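Side-chain contacts in arginyl-tRNA synthetase (Campylobacter jejuni, PDB 3FNR), which catalyses the ATP-dependent attachment of L-arginine to tRNA(Arg), releasing AMP and diphosphate, as a monomeric class I aminoacyl-tRNA synthetase: residues Q153-Q157 against A158-I162; D301-G304 against S305-R309; K412-E416 against N417-G421; F432-V435 against A436-I439. The protein carries 1 engineered substitution. All blocks are in the same frame, centred on the assembly; numbering follows the deposited sequence.

The four contacts follow one another along the chain and fall into two pairs. Contacts 1 and 2 lie in the class I catalytic domain, with centres 12 Å apart. They are joined by Arg309 NH1, 2.9 Å from Ala158 O, and by a weak bond between Gln157 NE2 and Asp301 OD1. Contact 1 also borders the HIGH region, because Asn154 OD1 accepts a hydrogen bond from Leu45 N. Contacts 3 and 4 lie in the DALR anticodon-binding domain, with centres 15 Å apart. The ring of Phe432 in contact 4 packs on Phe413, Tyr414 and Val419 of contact 3. The pairs stay separate: nearest atoms of contacts 2 and 4 are about 11 Å apart.

Contact 1 (Q153-Q157 against A158-I162); sequences QNLEQ and AKIKI
Leu155 and Ile160 meet where helix 136-157 ends. Leu155 CG lies beside its backbone N (chi1 -72°), and the two methyls then part. CD2 packs on Ile160 CG2 at 3.9 Å, and CD1 reaches Ile162 CD1 at 4.1 Å. The Leu155 side chain crosses both isoleucines at a slant.

The backbone turns back in a Schellman motif with Lys159, of positive phi, as the C-prime residue. Ile160 N donates to Leu155 O at 2.7 Å. Lys159 N donates to Glu156 O at 2.9 Å. The Lys159 chain bends at chi2 and chi4, which curls NZ back to a weak bond with Gln157 O.

On the outer side, Glu156 and Lys161 run side by side and point the same way. Glu156 chi1 (-134°) carries CG to 3.5 Å from Lys161 NZ. The bend at chi2 turns the carboxylate so that Glu156 OE2 stays 4.1 Å from Lys161 NZ. The nearer approach is thus to a methylene.

Tyr36 and Ala53 lie against the apolar side. The turn therefore separates two chemistries: aliphatic branches pack inward, while the opposite charges of Glu156 and Lys161 probably attract each other without forming a salt bridge.

Contact 2 (D301-G304 against S305-R309); sequences DEIG and SDALR
A tight link between two helices places Ile303, at the end of helix 296-303, against Ala307 and Leu308 of helix 305-311. Ile303 CD1 lies 3.8 Å from Ala307 CB and 3.7 Å from the backbone N of Leu308. It gets there because CG1 stands between the backbone N and the carbonyl carbon (chi1 73°). That crowded position turns the longer branch toward the new helix. Ala307 CB also lies 3.4 Å from Ile303 O.

Gly304 is the pivot. It leaves helical geometry with positive phi (86°) and is also the N-cap residue of the second helix. Its carbonyl opens that helix: Leu308 N donates to Gly304 O at 3.3 Å, with an N-H...O angle of 162°. One water bridges the two helices. It donates to Ile303 O at 2.6 Å and accepts from Ala307 N at 3.1 Å, joining a carbonyl of the old helix to an amide in the first turn of the new one.

Leu308 also packs on Val299 and Val300 of the first helix, and on Val54 of helix 50-65. Further along, the Arg309 guanidinium forms a salt bridge with Asp57.

Contact 3 (K412-E416 against N417-G421); sequences KFYNE and NKVVG. With SO4 (sulfate ion), chain D.
Asn417 folds its side chain back over the end of helix 398-416, onto Phe413. Its CB lies 3.4 Å from Phe413 O. CG stands beside the backbone N (chi1 -70°), which brings the amide over one face of the Phe413 ring. The two planes are 20° apart and stacked. CG is 3.8 Å from both Phe413 CE2 and CZ, and OD1 is near CZ. ND2, at the tip, sits 3.3 Å above the ring plane, offset toward the rim. It also donates to Phe413 O at 2.8 Å, with an N-H...O angle of 168°. The acceptor lies in the amide plane, so stacking and hydrogen bond together fix the amide's rotation. Phe413 O takes a second bond, from Glu416 N, on the opposite face of its carbonyl plane.

Tyr414 sends its ring out at roughly a right angle to that of Phe413, toward Val419 and the sulfate. Its CE2 packs on Val419 CG2 at 3.6 Å, the two side chains crossing almost squarely. Its OH donates to sulfate O2 at 2.6 Å, with that oxygen near the ring plane. Val420 N donates to sulfate O1 at 2.7 Å. Val419 N donates to sulfate O3 at 3.0 Å. Lys353 NZ is also hydrogen-bonded to the sulfate.

Phe413 also packs on Leu428 and Leu431 of helix 425-445. The sulfate is probably from the crystallisation liquor. Two backbone amides, a phenol and a lysine gather round it, a setting that suits a doubly charged oxyanion.

Contact 4 (F432-V435 against A436-I439); sequences FSLV and ALSI
Phe432 O accepts the shortest backbone bond here, from Ala436 N at 2.9 Å. The same i to i+4 pattern continues through helix 425-445. Ile439 N reaches Val435 O at 3.0 Å, and Ser438 N reaches Leu434 O at 3.1 Å. Leu437 N bonds to Ser433 O with a more bent N-H...O angle of 137°.

Val435 and Ile439 meet one turn apart on one side. Val435 CG1, anti to the backbone N (chi1 179°), touches Ile439 CD1 at 4.1 Å. With chi1 -74°, Ile439 CG1 lies 3.4 Å from Val435 O, which puts CD1 beside the valine. Elsewhere on the helix, Leu434 CD1 and Leu437 CD2 touch more loosely at 4.3 Å.

The helix is packed on several sides. Phe432 meets Phe410 edge-to-face, Leu434 rests on Leu377 and Ala380, and Ile439 on Ala343. Ser438 OG is hydrogen-bonded to Ala380 O, and Ser433 OG to Lys430 O. Both serine hydroxyls in this buried part of the anticodon-binding domain are thus paired with main-chain carbonyls, one of their own helix and one of helix 371-381.

Contact 1 (Q153-Q157 against A158-I162)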
loop_
_atom_site.group_PDB
_atom_site.type_symbol
_atom_site.label_atom_id
_atom_site.label_comp_id
_atom_site.label_asym_id
_atom_site.label_seq_id
_atom_site.Cartn_x
_atom_site.Cartn_y
_atom_site.Cartn_z
ATOM N N GLN A 153 9.009 -2.182 9.873
ATOM C CA GLN A 153 8.028 -2.334 10.951
ATOM C C GLN A 153 6.912 -1.283 10.934
ATOM O O GLN A 153 5.795 -1.574 11.362
ATOM C CB GLN A 153 8.683 -2.520 12.336
ATOM C CG GLN A 153 9.634 -1.434 12.778
ATOM C CD GLN A 153 10.631 -1.897 13.840
ATOM O OE1 GLN A 153 11.113 -1.096 14.635
ATOM N NE2 GLN A 153 10.942 -3.190 13.853
ATOM N N ASN A 154 7.212 -0.090 10.406
ATOM C CA ASN A 154 6.197 0.924 10.083
ATOM C C ASN A 154 5.148 0.340 9.146
ATOM O O ASN A 154 3.956 0.522 9.351
ATOM C CB ASN A 154 6.816 2.145 9.394
ATOM C CG ASN A 154 7.485 3.107 10.350
ATOM O OD1 ASN A 154 7.933 4.177 9.930
ATOM N ND2 ASN A 154 7.559 2.751 11.630
ATOM N N LEU A 155 5.617 -0.378 8.129
ATOM C CA LEU A 155 4.760 -1.054 7.170
ATOM C C LEU A 155 4.042 -2.260 7.772
ATOM O O LEU A 155 2.886 -2.517 7.454
ATOM C CB LEU A 155 5.584 -1.498 5.955
ATOM C CG LEU A 155 6.051 -0.404 4.990
ATOM C CD1 LEU A 155 7.042 -0.964 3.973
ATOM C CD2 LEU A 155 4.859 0.244 4.291
ATOM N N GLU A 156 4.730 -3.004 8.633
ATOM C CA GLU A 156 4.148 -4.188 9.257
ATOM C C GLU A 156 3.011 -3.795 10.196
ATOM O O GLU A 156 2.037 -4.527 10.344
ATOM C CB GLU A 156 5.217 -4.966 10.020
ATOM C CG GLU A 156 5.210 -6.470 9.769
ATOM C CD GLU A 156 4.091 -7.210 10.487
ATOM O OE1 GLU A 156 2.977 -7.322 9.924
ATOM O OE2 GLU A 156 4.342 -7.712 11.605
ATOM N N GLN A 157 3.151 -2.630 10.822
ATOM C CA GLN A 157 2.112 -2.042 11.665
ATOM C C GLN A 157 0.806 -1.826 10.897
ATOM O O GLN A 157 -0.277 -1.996 11.450
ATOM C CB GLN A 157 2.602 -0.720 12.246
ATOM C CG GLN A 157 1.875 -0.282 13.494
ATOM C CD GLN A 157 2.400 1.025 14.048
ATOM O OE1 GLN A 157 3.324 1.622 13.497
ATOM N NE2 GLN A 157 1.815 1.476 15.151
ATOM N N ALA A 158 0.922 -1.475 9.617
ATOM C CA ALA A 158 -0.233 -1.308 8.737
ATOM C C ALA A 158 -0.544 -2.567 7.930
ATOM O O ALA A 158 -1.276 -2.507 6.932
ATOM C CB ALA A 158 -0.014 -0.144 7.820
ATOM N N LYS A 159 0.007 -3.701 8.371
ATOM C CA LYS A 159 -0.198 -5.020 7.746
ATOM C C LYS A 159 0.391 -5.129 6.328
ATOM O O LYS A 159 -0.124 -5.866 5.474
ATOM C CB LYS A 159 -1.683 -5.454 7.780
ATOM C CG LYS A 159 -2.383 -5.291 9.138
ATOM C CD LYS A 159 -1.907 -6.309 10.170
ATOM C CE LYS A 159 -2.476 -6.008 11.563
ATOM N NZ LYS A 159 -1.911 -4.766 12.182
ATOM N N ILE A 160 1.483 -4.404 6.097
ATOM C CA ILE A 160 2.142 -4.382 4.794
ATOM C C ILE A 160 3.520 -5.032 4.853
ATOM O O ILE A 160 4.380 -4.621 5.631
ATOM C CB ILE A 160 2.257 -2.935 4.238
ATOM C CG1 ILE A 160 0.859 -2.311 4.101
ATOM C CG2 ILE A 160 3.013 -2.925 2.902
ATOM C CD1 ILE A 160 0.835 -0.771 4.056
ATOM N N LYS A 161 3.711 -6.060 4.032
ATOM C CA LYS A 161 5.027 -6.660 3.821
ATOM C C LYS A 161 5.355 -6.623 2.329
ATOM O O LYS A 161 4.532 -7.009 1.504
ATOM C CB LYS A 161 5.046 -8.107 4.315
ATOM C CG LYS A 161 4.972 -8.273 5.822
ATOM C CD LYS A 161 4.965 -9.752 6.194
ATOM C CE LYS A 161 4.844 -9.964 7.698
ATOM N NZ LYS A 161 6.080 -9.561 8.418
ATOM N N ILE A 162 6.546 -6.138 1.991
ATOM C CA ILE A 162 7.004 -6.073 0.598
ATOM C C ILE A 162 8.012 -7.208 0.349
ATOM O O ILE A 162 8.854 -7.497 1.195
ATOM C CB ILE A 162 7.557 -4.663 0.266
ATOM C CG1 ILE A 162 6.418 -3.629 0.333
ATOM C CG2 ILE A 162 8.223 -4.618 -1.111
ATOM C CD1 ILE A 162 6.845 -2.194 0.078
#

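Contact 2 (D301-G304 against S305-R309)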
loop_
_atom_site.group_PDB
_atom_site.type_symbol
_atom_site.label_atom_id
_atom_site.label_comp_id
_atom_site.label_asym_id
_atom_site.label_seq_id
_atom_site.Cartn_x
_atom_site.Cartn_y
_atom_site.Cartn_z
ATOM N N ASP A 301 -0.843 4.696 15.527
ATOM C CA ASP A 301 -0.925 4.666 16.990
ATOM C C ASP A 301 -2.261 5.234 17.477
ATOM O O ASP A 301 -2.885 4.695 18.395
ATOM C CB ASP A 301 0.232 5.458 17.616
ATOM C CG ASP A 301 1.559 4.704 17.581
ATOM O OD1 ASP A 301 1.550 3.453 17.601
ATOM O OD2 ASP A 301 2.617 5.373 17.539
ATOM N N GLU A 302 -2.700 6.307 16.829
ATOM C CA GLU A 302 -3.912 7.002 17.218
ATOM C C GLU A 302 -5.178 6.319 16.712
ATOM O O GLU A 302 -6.097 6.077 17.492
ATOM C CB GLU A 302 -3.863 8.456 16.747
ATOM C CG GLU A 302 -4.922 9.347 17.380
ATOM C CD GLU A 302 -4.562 10.823 17.328
ATOM O OE1 GLU A 302 -5.470 11.656 17.535
ATOM O OE2 GLU A 302 -3.381 11.157 17.092
ATOM N N ILE A 303 -5.231 5.999 15.421
ATOM C CA ILE A 303 -6.466 5.486 14.827
ATOM C C ILE A 303 -6.543 3.962 14.661
ATOM O O ILE A 303 -7.623 3.415 14.460
ATOM C CB ILE A 303 -6.812 6.194 13.498
ATOM C CG1 ILE A 303 -5.880 5.741 12.364
ATOM C CG2 ILE A 303 -6.819 7.717 13.691
ATOM C CD1 ILE A 303 -6.308 6.195 10.986
ATOM N N GLY A 304 -5.408 3.274 14.744
ATOM C CA GLY A 304 -5.400 1.832 14.515
ATOM C C GLY A 304 -5.274 1.481 13.046
ATOM O O GLY A 304 -5.599 2.285 12.166
ATOM N N SER A 305 -4.812 0.259 12.795
ATOM C CA SER A 305 -4.500 -0.235 11.455
ATOM C C SER A 305 -5.708 -0.332 10.520
ATOM O O SER A 305 -5.631 0.098 9.366
ATOM C CB SER A 305 -3.817 -1.601 11.553
ATOM O OG SER A 305 -3.440 -2.073 10.273
ATOM N N ASP A 306 -6.803 -0.906 11.019
ATOM C CA ASP A 306 -8.033 -1.070 10.234
ATOM C C ASP A 306 -8.530 0.250 9.675
ATOM O O ASP A 306 -8.899 0.324 8.501
ATOM C CB ASP A 306 -9.132 -1.708 11.082
ATOM C CG ASP A 306 -8.752 -3.089 11.600
ATOM O OD1 ASP A 306 -7.841 -3.729 11.029
ATOM O OD2 ASP A 306 -9.372 -3.538 12.588
ATOM N N ALA A 307 -8.512 1.286 10.515
ATOM C CA ALA A 307 -8.959 2.611 10.129
ATOM C C ALA A 307 -8.076 3.183 9.033
ATOM O O ALA A 307 -8.593 3.725 8.064
ATOM C CB ALA A 307 -8.989 3.533 11.330
ATOM N N LEU A 308 -6.756 3.033 9.173
ATOM C CA LEU A 308 -5.803 3.477 8.142
ATOM C C LEU A 308 -6.065 2.768 6.823
ATOM O O LEU A 308 -6.147 3.405 5.766
ATOM C CB LEU A 308 -4.348 3.231 8.569
ATOM C CG LEU A 308 -3.314 3.923 7.666
ATOM C CD1 LEU A 308 -2.831 5.215 8.280
ATOM C CD2 LEU A 308 -2.137 3.015 7.392
ATOM N N ARG A 309 -6.225 1.449 6.901
ATOM C CA ARG A 309 -6.461 0.633 5.733
ATOM C C ARG A 309 -7.792 0.978 5.060
ATOM O O ARG A 309 -7.941 0.786 3.858
ATOM C CB ARG A 309 -6.414 -0.856 6.095
ATOM C CG ARG A 309 -5.037 -1.402 6.537
ATOM C CD ARG A 309 -3.935 -1.172 5.510
ATOM N NE ARG A 309 -4.181 -1.870 4.246
ATOM C CZ ARG A 309 -3.520 -2.944 3.824
ATOM N NH1 ARG A 309 -2.556 -3.475 4.563
ATOM N NH2 ARG A 309 -3.832 -3.495 2.652
HETATM O O HOH W 1 -8.459 1.080 13.573
#

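Contact 3 (K412-E416 against N417-G421)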
loop_
_atom_site.group_PDB
_atom_site.type_symbol
_atom_site.label_atom_id
_atom_site.label_comp_id
_atom_site.label_asym_id
_atom_site.label_seq_id
_atom_site.Cartn_x
_atom_site.Cartn_y
_atom_site.Cartn_z
ATOM N N LYS A 412 -30.198 -3.362 8.132
ATOM C CA LYS A 412 -31.592 -3.053 7.898
ATOM C C LYS A 412 -32.426 -4.337 7.801
ATOM O O LYS A 412 -33.478 -4.438 8.427
ATOM C CB LYS A 412 -31.749 -2.185 6.650
ATOM C CG LYS A 412 -33.109 -1.517 6.560
ATOM C CD LYS A 412 -33.539 -1.255 5.122
ATOM C CE LYS A 412 -34.833 -0.437 5.075
ATOM N NZ LYS A 412 -35.924 -1.025 5.907
ATOM N N PHE A 413 -31.939 -5.327 7.060
ATOM C CA PHE A 413 -32.623 -6.619 6.986
ATOM C C PHE A 413 -32.814 -7.274 8.354
ATOM O O PHE A 413 -33.924 -7.686 8.690
ATOM C CB PHE A 413 -31.907 -7.586 6.043
ATOM C CG PHE A 413 -32.625 -8.899 5.869
ATOM C CD1 PHE A 413 -32.209 -10.037 6.554
ATOM C CD2 PHE A 413 -33.727 -8.991 5.024
ATOM C CE1 PHE A 413 -32.887 -11.243 6.394
ATOM C CE2 PHE A 413 -34.402 -10.190 4.851
ATOM C CZ PHE A 413 -33.992 -11.313 5.526
ATOM N N TYR A 414 -31.740 -7.373 9.133
ATOM C CA TYR A 414 -31.797 -8.063 10.424
ATOM C C TYR A 414 -32.662 -7.333 11.457
ATOM O O TYR A 414 -33.282 -7.969 12.304
ATOM C CB TYR A 414 -30.386 -8.348 10.943
ATOM C CG TYR A 414 -30.297 -9.132 12.242
ATOM C CD1 TYR A 414 -29.311 -8.833 13.165
ATOM C CD2 TYR A 414 -31.185 -10.175 12.549
ATOM C CE1 TYR A 414 -29.200 -9.522 14.359
ATOM C CE2 TYR A 414 -31.082 -10.875 13.759
ATOM C CZ TYR A 414 -30.078 -10.536 14.653
ATOM O OH TYR A 414 -29.924 -11.191 15.850
ATOM N N ASN A 415 -32.726 -6.006 11.358
ATOM C CA ASN A 415 -33.592 -5.203 12.204
ATOM C C ASN A 415 -35.061 -5.505 11.960
ATOM O O ASN A 415 -35.883 -5.413 12.882
ATOM C CB ASN A 415 -33.348 -3.710 11.965
ATOM C CG ASN A 415 -32.009 -3.231 12.529
ATOM O OD1 ASN A 415 -31.284 -3.978 13.191
ATOM N ND2 ASN A 415 -31.672 -1.987 12.242
ATOM N N GLU A 416 -35.380 -5.866 10.718
ATOM C CA GLU A 416 -36.759 -6.033 10.299
ATOM C C GLU A 416 -37.177 -7.497 10.269
ATOM O O GLU A 416 -38.329 -7.808 9.958
ATOM C CB GLU A 416 -36.997 -5.398 8.925
ATOM C CG GLU A 416 -36.626 -3.905 8.783
ATOM C CD GLU A 416 -37.361 -2.969 9.742
ATOM O OE1 GLU A 416 -36.728 -2.000 10.220
ATOM O OE2 GLU A 416 -38.563 -3.181 10.012
ATOM N N ASN A 417 -36.245 -8.393 10.574
ATOM C CA ASN A 417 -36.517 -9.818 10.475
ATOM C C ASN A 417 -36.117 -10.594 11.721
ATOM O O ASN A 417 -34.958 -10.570 12.138
ATOM C CB ASN A 417 -35.861 -10.418 9.226
ATOM C CG ASN A 417 -36.534 -9.963 7.934
ATOM O OD1 ASN A 417 -37.415 -10.640 7.404
ATOM N ND2 ASN A 417 -36.122 -8.813 7.429
ATOM N N LYS A 418 -37.092 -11.267 12.319
ATOM C CA LYS A 418 -36.859 -12.110 13.484
ATOM C C LYS A 418 -36.198 -13.400 13.015
ATOM O O LYS A 418 -36.604 -13.972 12.005
ATOM C CB LYS A 418 -38.190 -12.410 14.175
ATOM C CG LYS A 418 -38.139 -12.467 15.697
ATOM C CD LYS A 418 -37.645 -13.810 16.208
ATOM C CE LYS A 418 -38.269 -14.154 17.548
ATOM N NZ LYS A 418 -39.512 -14.959 17.379
ATOM N N VAL A 419 -35.185 -13.864 13.742
ATOM C CA VAL A 419 -34.405 -15.021 13.293
ATOM C C VAL A 419 -34.570 -16.252 14.175
ATOM O O VAL A 419 -35.144 -17.249 13.732
ATOM C CB VAL A 419 -32.907 -14.657 13.086
ATOM C CG1 VAL A 419 -32.078 -15.889 12.705
ATOM C CG2 VAL A 419 -32.778 -13.584 12.011
ATOM N N VAL A 420 -34.072 -16.179 15.410
ATOM C CA VAL A 420 -34.064 -17.325 16.324
ATOM C C VAL A 420 -35.499 -17.635 16.732
ATOM O O VAL A 420 -36.233 -16.741 17.133
ATOM C CB VAL A 420 -33.172 -17.064 17.578
ATOM C CG1 VAL A 420 -33.151 -18.275 18.511
ATOM C CG2 VAL A 420 -31.751 -16.708 17.162
ATOM N N GLY A 421 -35.897 -18.893 16.576
ATOM C CA GLY A 421 -37.250 -19.323 16.903
ATOM C C GLY A 421 -38.214 -19.345 15.730
ATOM O O GLY A 421 -39.244 -20.029 15.789
HETATM S S SO4 D . -33.421 -12.407 16.737
HETATM O O1 SO4 D . -33.382 -13.847 16.553
HETATM O O2 SO4 D . -32.072 -11.943 17.040
HETATM O O3 SO4 D . -33.924 -11.754 15.537
HETATM O O4 SO4 D . -34.321 -12.087 17.836
#

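Contact 4 (F432-V435 against A436-I439)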
loop_
_atom_site.group_PDB
_atom_site.type_symbol
_atom_site.label_atom_id
_atom_site.label_comp_id
_atom_site.label_asym_id
_atom_site.label_seq_id
_atom_site.Cartn_x
_atom_site.Cartn_y
_atom_site.Cartn_z
ATOM N N PHE A 432 -27.183 -15.308 6.429
ATOM C CA PHE A 432 -26.279 -14.518 7.266
ATOM C C PHE A 432 -24.848 -15.033 7.182
ATOM O O PHE A 432 -23.909 -14.236 7.144
ATOM C CB PHE A 432 -26.753 -14.505 8.723
ATOM C CG PHE A 432 -27.943 -13.606 8.983
ATOM C CD1 PHE A 432 -28.250 -13.227 10.282
ATOM C CD2 PHE A 432 -28.747 -13.135 7.944
ATOM C CE1 PHE A 432 -29.338 -12.413 10.546
ATOM C CE2 PHE A 432 -29.848 -12.322 8.197
ATOM C CZ PHE A 432 -30.141 -11.959 9.499
ATOM N N SER A 433 -24.692 -16.356 7.116
ATOM C CA SER A 433 -23.369 -16.983 7.069
ATOM C C SER A 433 -22.635 -16.590 5.802
ATOM O O SER A 433 -21.412 -16.458 5.799
ATOM C CB SER A 433 -23.463 -18.505 7.167
ATOM O OG SER A 433 -23.919 -19.064 5.953
ATOM N N LEU A 434 -23.400 -16.371 4.738
ATOM C CA LEU A 434 -22.838 -15.925 3.481
ATOM C C LEU A 434 -22.455 -14.438 3.491
ATOM O O LEU A 434 -21.441 -14.058 2.908
ATOM C CB LEU A 434 -23.813 -16.236 2.357
ATOM C CG LEU A 434 -23.272 -16.172 0.938
ATOM C CD1 LEU A 434 -22.196 -17.229 0.692
ATOM C CD2 LEU A 434 -24.438 -16.382 0.040
ATOM N N VAL A 435 -23.265 -13.610 4.148
ATOM C CA VAL A 435 -22.951 -12.186 4.355
ATOM C C VAL A 435 -21.675 -12.029 5.196
ATOM O O VAL A 435 -20.787 -11.251 4.852
ATOM C CB VAL A 435 -24.136 -11.423 5.008
ATOM C CG1 VAL A 435 -23.797 -9.954 5.254
ATOM C CG2 VAL A 435 -25.394 -11.533 4.130
ATOM N N ALA A 436 -21.582 -12.795 6.279
ATOM C CA ALA A 436 -20.389 -12.810 7.114
ATOM C C ALA A 436 -19.143 -13.184 6.305
ATOM O O ALA A 436 -18.071 -12.618 6.520
ATOM C CB ALA A 436 -20.572 -13.763 8.290
ATOM N N LEU A 437 -19.307 -14.110 5.360
ATOM C CA LEU A 437 -18.204 -14.595 4.541
ATOM C C LEU A 437 -17.702 -13.543 3.554
ATOM O O LEU A 437 -16.493 -13.393 3.385
ATOM C CB LEU A 437 -18.591 -15.890 3.818
ATOM C CG LEU A 437 -17.568 -16.543 2.875
ATOM C CD1 LEU A 437 -16.276 -16.937 3.600
ATOM C CD2 LEU A 437 -18.175 -17.723 2.150
ATOM N N SER A 438 -18.626 -12.814 2.927
ATOM C CA SER A 438 -18.282 -11.703 2.038
ATOM C C SER A 438 -17.590 -10.564 2.781
ATOM O O SER A 438 -16.650 -9.967 2.258
ATOM C CB SER A 438 -19.524 -11.176 1.334
ATOM O OG SER A 438 -20.060 -12.174 0.484
ATOM N N ILE A 439 -18.047 -10.275 3.998
ATOM C CA ILE A 439 -17.446 -9.218 4.810
ATOM C C ILE A 439 -15.998 -9.595 5.130
ATOM O O ILE A 439 -15.069 -8.814 4.857
ATOM C CB ILE A 439 -18.284 -8.926 6.086
ATOM C CG1 ILE A 439 -19.552 -8.159 5.704
ATOM C CG2 ILE A 439 -17.484 -8.130 7.115
ATOM C CD1 ILE A 439 -20.554 -8.003 6.814
#